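Local structure of mandelate racemase/muconate lactonizing enzyme family protein (Roseovarius nubinhibens ISM, 3U4F) at residues 135-140 against 165-170; 200-205 against 225-230. The protein binds magnesium in an enolase-superfamily barrel and is probably a hydro-lyase. One frame throughout, in Å; residues are numbered along the deposited sequence.

Contact 1 of 2, residues 135-140 against 165-170; sequences RAYASS and AFKVRA. With GAI (guanidine), chain F.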
# COMPACT_ATOMS: atom_id res chain seq x y z
N ARG A 135 18.34 5.04 26.09
CA ARG A 135 17.48 6.03 26.69
C ARG A 135 16.09 5.86 26.14
O ARG A 135 15.93 5.72 24.93
CB ARG A 135 17.95 7.44 26.32
CG ARG A 135 17.13 8.55 26.98
CD ARG A 135 17.71 9.91 26.59
NE ARG A 135 16.95 11.01 27.18
CZ ARG A 135 17.03 12.27 26.75
NH1 ARG A 135 17.78 12.58 25.70
NH2 ARG A 135 16.32 13.21 27.35
N ALA A 136 15.08 5.91 27.01
CA ALA A 136 13.69 5.78 26.52
C ALA A 136 12.93 7.08 26.74
O ALA A 136 13.19 7.80 27.71
CB ALA A 136 12.99 4.64 27.23
N TYR A 137 11.98 7.38 25.85
CA TYR A 137 11.00 8.41 26.18
C TYR A 137 9.63 7.79 26.45
O TYR A 137 9.22 6.86 25.75
CB TYR A 137 10.95 9.52 25.13
CG TYR A 137 10.33 9.21 23.76
CD1 TYR A 137 8.97 9.40 23.53
CD2 TYR A 137 11.15 8.86 22.67
CE1 TYR A 137 8.40 9.16 22.25
CE2 TYR A 137 10.63 8.64 21.40
CZ TYR A 137 9.24 8.81 21.19
OH TYR A 137 8.71 8.60 19.93
N ALA A 138 8.95 8.32 27.47
CA ALA A 138 7.60 7.93 27.84
C ALA A 138 6.61 8.48 26.81
O ALA A 138 6.50 9.68 26.63
CB ALA A 138 7.26 8.45 29.22
N SER A 139 5.97 7.59 26.08
CA SER A 139 5.13 8.01 24.98
C SER A 139 3.66 7.78 25.34
O SER A 139 3.19 6.65 25.50
CB SER A 139 5.52 7.30 23.68
OG SER A 139 4.87 7.88 22.57
N SER A 140 2.94 8.90 25.48
CA SER A 140 1.49 8.88 25.56
C SER A 140 0.87 8.69 24.16
O SER A 140 1.26 9.38 23.20
CB SER A 140 0.99 10.18 26.15
OG SER A 140 -0.42 10.31 25.93
N ALA A 165 12.43 12.10 29.37
CA ALA A 165 11.88 12.53 28.08
C ALA A 165 10.45 12.02 27.96
O ALA A 165 10.14 10.89 28.38
CB ALA A 165 12.73 11.96 26.94
N PHE A 166 9.57 12.83 27.38
CA PHE A 166 8.12 12.57 27.44
C PHE A 166 7.46 13.09 26.16
O PHE A 166 7.72 14.22 25.75
CB PHE A 166 7.47 13.28 28.64
CG PHE A 166 8.15 13.01 29.96
CD1 PHE A 166 7.70 11.99 30.79
CD2 PHE A 166 9.24 13.76 30.36
CE1 PHE A 166 8.34 11.72 32.01
CE2 PHE A 166 9.91 13.49 31.55
CZ PHE A 166 9.45 12.46 32.37
N LYS A 167 6.62 12.27 25.54
CA LYS A 167 5.92 12.72 24.32
C LYS A 167 4.41 12.74 24.54
O LYS A 167 3.84 11.76 25.05
CB LYS A 167 6.29 11.85 23.09
CG LYS A 167 5.70 12.38 21.78
CD LYS A 167 6.28 11.69 20.56
CE LYS A 167 5.53 10.41 20.25
NZ LYS A 167 6.18 9.77 19.08
N VAL A 168 3.77 13.84 24.16
CA VAL A 168 2.32 13.98 24.24
C VAL A 168 1.76 14.30 22.85
O VAL A 168 2.51 14.39 21.88
CB VAL A 168 1.91 15.08 25.29
CG1 VAL A 168 2.48 14.73 26.64
CG2 VAL A 168 2.39 16.42 24.83
N ARG A 169 0.44 14.42 22.72
CA ARG A 169 -0.19 14.58 21.43
C ARG A 169 -0.68 16.02 21.22
O ARG A 169 -1.17 16.64 22.16
CB ARG A 169 -1.38 13.64 21.33
CG ARG A 169 -1.02 12.17 21.56
CD ARG A 169 -0.24 11.60 20.35
NE ARG A 169 0.64 10.49 20.77
CZ ARG A 169 1.36 9.76 19.93
NH1 ARG A 169 1.23 9.97 18.62
NH2 ARG A 169 2.19 8.84 20.41
N ALA A 170 -0.59 16.50 19.99
CA ALA A 170 -1.18 17.78 19.56
C ALA A 170 -2.30 17.53 18.55
O ALA A 170 -2.31 16.51 17.87
CB ALA A 170 -0.13 18.64 18.90
C GAI F . 3.66 7.72 17.52
N1 GAI F . 3.42 6.97 18.56
N2 GAI F . 2.71 8.11 16.59
N3 GAI F . 4.91 8.14 17.25

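Contact 2 of 2, residues 200-205 against 225-230; sequences AALLID and HGFSHF. With MG (magnesium ion), chain E; GAI (guanidine), chain F.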
# COMPACT_ATOMS: atom_id res chain seq x y z
N ALA A 200 13.55 18.41 31.65
CA ALA A 200 12.89 17.32 30.88
C ALA A 200 12.92 17.60 29.37
O ALA A 200 12.72 18.75 28.94
CB ALA A 200 11.44 17.16 31.36
N ALA A 201 13.22 16.58 28.57
CA ALA A 201 13.02 16.68 27.13
C ALA A 201 11.53 16.48 26.83
O ALA A 201 10.89 15.51 27.31
CB ALA A 201 13.87 15.66 26.39
N LEU A 202 10.96 17.41 26.07
CA LEU A 202 9.55 17.32 25.75
C LEU A 202 9.35 17.21 24.23
O LEU A 202 9.91 17.99 23.46
CB LEU A 202 8.77 18.51 26.31
CG LEU A 202 8.76 18.69 27.84
CD1 LEU A 202 8.08 20.02 28.22
CD2 LEU A 202 8.10 17.48 28.58
N LEU A 203 8.56 16.20 23.84
CA LEU A 203 8.31 15.87 22.44
C LEU A 203 6.80 15.96 22.21
O LEU A 203 6.02 15.80 23.14
CB LEU A 203 8.74 14.42 22.16
CG LEU A 203 10.17 13.92 22.37
CD1 LEU A 203 10.55 13.74 23.84
CD2 LEU A 203 10.33 12.54 21.63
N ILE A 204 6.38 16.20 20.98
CA ILE A 204 4.95 16.21 20.70
C ILE A 204 4.74 15.59 19.34
O ILE A 204 5.64 15.60 18.49
CB ILE A 204 4.33 17.66 20.78
CG1 ILE A 204 2.80 17.62 20.99
CG2 ILE A 204 4.75 18.51 19.58
CD1 ILE A 204 2.26 18.94 21.66
N ASP A 205 3.54 15.07 19.11
CA ASP A 205 3.25 14.38 17.86
C ASP A 205 1.85 14.84 17.44
O ASP A 205 0.91 14.70 18.22
CB ASP A 205 3.28 12.88 18.15
CG ASP A 205 3.28 12.02 16.88
OD1 ASP A 205 2.78 12.47 15.84
OD2 ASP A 205 3.80 10.87 16.96
N HIS A 225 8.40 27.18 24.44
CA HIS A 225 8.38 26.35 25.64
C HIS A 225 9.42 25.24 25.68
O HIS A 225 9.33 24.34 26.49
CB HIS A 225 6.97 25.84 25.94
CG HIS A 225 6.03 26.95 26.33
ND1 HIS A 225 5.36 27.72 25.41
CD2 HIS A 225 5.70 27.45 27.55
CE1 HIS A 225 4.63 28.62 26.04
NE2 HIS A 225 4.81 28.48 27.34
N GLY A 226 10.42 25.33 24.81
CA GLY A 226 11.55 24.43 24.90
C GLY A 226 11.28 22.98 24.53
O GLY A 226 12.04 22.09 24.94
N PHE A 227 10.23 22.72 23.75
CA PHE A 227 10.10 21.39 23.14
C PHE A 227 11.24 21.13 22.14
O PHE A 227 11.80 22.07 21.54
CB PHE A 227 8.74 21.19 22.46
CG PHE A 227 7.63 20.82 23.40
CD1 PHE A 227 7.22 21.69 24.44
CD2 PHE A 227 6.94 19.62 23.22
CE1 PHE A 227 6.14 21.35 25.28
CE2 PHE A 227 5.87 19.25 24.05
CZ PHE A 227 5.46 20.12 25.08
N SER A 228 11.60 19.86 21.96
CA SER A 228 12.75 19.53 21.13
C SER A 228 12.48 18.57 19.96
O SER A 228 13.43 18.18 19.26
CB SER A 228 13.90 18.97 22.00
OG SER A 228 13.38 17.98 22.89
N HIS A 229 11.20 18.26 19.72
CA HIS A 229 10.83 17.20 18.76
C HIS A 229 9.36 17.45 18.39
O HIS A 229 8.49 17.43 19.26
CB HIS A 229 11.05 15.85 19.47
CG HIS A 229 10.55 14.64 18.73
ND1 HIS A 229 11.39 13.61 18.35
CD2 HIS A 229 9.30 14.26 18.36
CE1 HIS A 229 10.68 12.66 17.77
NE2 HIS A 229 9.41 13.03 17.76
N PHE A 230 9.11 17.68 17.11
CA PHE A 230 7.76 17.99 16.60
C PHE A 230 7.49 16.99 15.47
O PHE A 230 8.00 17.12 14.34
CB PHE A 230 7.79 19.44 16.08
CG PHE A 230 6.47 19.98 15.59
CD1 PHE A 230 5.27 19.36 15.91
CD2 PHE A 230 6.45 21.16 14.86
CE1 PHE A 230 4.04 19.91 15.47
CE2 PHE A 230 5.22 21.72 14.42
CZ PHE A 230 4.04 21.10 14.72
MG MG E . 4.21 9.31 15.56
C GAI F . 3.66 7.72 17.52
N1 GAI F . 3.42 6.97 18.56
N2 GAI F . 2.71 8.11 16.59
N3 GAI F . 4.91 8.14 17.25
O HOH W 1 12.83 19.49 25.05
O HOH W 2 3.20 10.38 14.23

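Contact 1 of 2, residues 135-140 against 165-170
K167 crosses the Y137 ring at a slant. Its CB lies 3.5 Å from Y137 CE1, and its amine reaches the phenol oxygen, with NZ donating to Y137 OH at 2.9 Å. The bend at chi3 (86°) brings K167 CE to 3.5 Å from S139 OG, which is hydrogen-bonded to E333. K167 NZ also lies 2.8 Å from N3 of the bound guanidine and forms a salt bridge with E231. The R169 guanidinium meets S140, just past the end of strand 132-139, with its edge. R169 NE and NH2 both donate to S140 O, at 2.7 and 3.0 Å, and that oxygen lies almost in the guanidinium plane. The double grip fixes the rotation of the group and presents R169 NH2 to guanidine N1, 2.9 Å away. A leucine here has no N-H groups, and S140 O would probably be left without the two donors that grip it and guanidine N1 without its NH2 neighbour. On the sheet face opposite K167, A138 CB packs against F166 CD1. Backbone hydrogen bonds join the two parallel strands; the straightest, K167 N to A138 O, measures 2.8 Å. The two strands belong to a beta-alpha-beta unit of the TIM barrel. Helix 147-161 links them and packs on F166 and V168, helix 184-196 touches the same two residues, and strand 201-205 continues the sheet beyond 165-169.

Contact 2 of 2, residues 200-205 against 225-230
L202 sets its CB squarely over one face of the F227 ring, 3.6 Å from the centroid and 6° off the ring normal. L202 CD1 lies 3.8 Å from F227 CE1. The F227 ring also reaches along strand 201-205. Its CE2 touches I204 CB, and L203 O approaches the ring edge near its plane. I204 adds a second apolar contact. Its CG2 lies between the backbone N and the carbonyl carbon, where it runs alongside F230; I204 CG2 meets F230 CD1 at 3.8 Å. L222 of helix 212-224 touches I204, F227 and F230, so the helix between the two strands closes over these side chains.

L203 and H229 meet on the other face of the sheet. L203 CD2 stands 3.6 Å from the imidazole centroid of H229, again over the ring. H229 NE2 is hydrogen-bonded to E231, a magnesium ligand.

Two backbone bonds hold the segments in parallel register. S228 N donates to L202 O in a nearly straight bond of 2.9 Å; I204 N donates to H229 O at 3.0 Å. Near the start of strand 201-205, a water bridges L202 N, G226 O and S228 OG. G226 is the C-prime residue of a Schellman motif that ends helix 212-224.

The chemistry is divided along the strand. Its middle is apolar, with two CH-pi contacts, L202 on F227 and L203 on H229. Its C-terminal end is ionic: D205 OD2 binds magnesium at 2.1 Å, beside E231 and E257. H229 may help position E231, which makes it a likely second-shell residue of the metal site.

Both contacts are buried, and each joins the two strands of a parallel beta-alpha-beta unit. They share the barrel sheet, since strands 165-169 and 201-205 are neighbours. L203 N probably bonds to F166 O, and A170 N to D205 O. Contact 1 is the more polar across its interface: a lysine and an arginine reach from 165-170 to Y137 and S140 and on to the bound guanidine. Contact 2 is held mainly by aliphatic groups over aromatic rings, and its metal ligand takes little part in the strand pairing. The two meet at the magnesium and guanidine site, consistent with the active site of this superfamily. Contact 1 supplies cationic groups to the guanidine pocket, while contact 2 supplies a carboxylate to the magnesium.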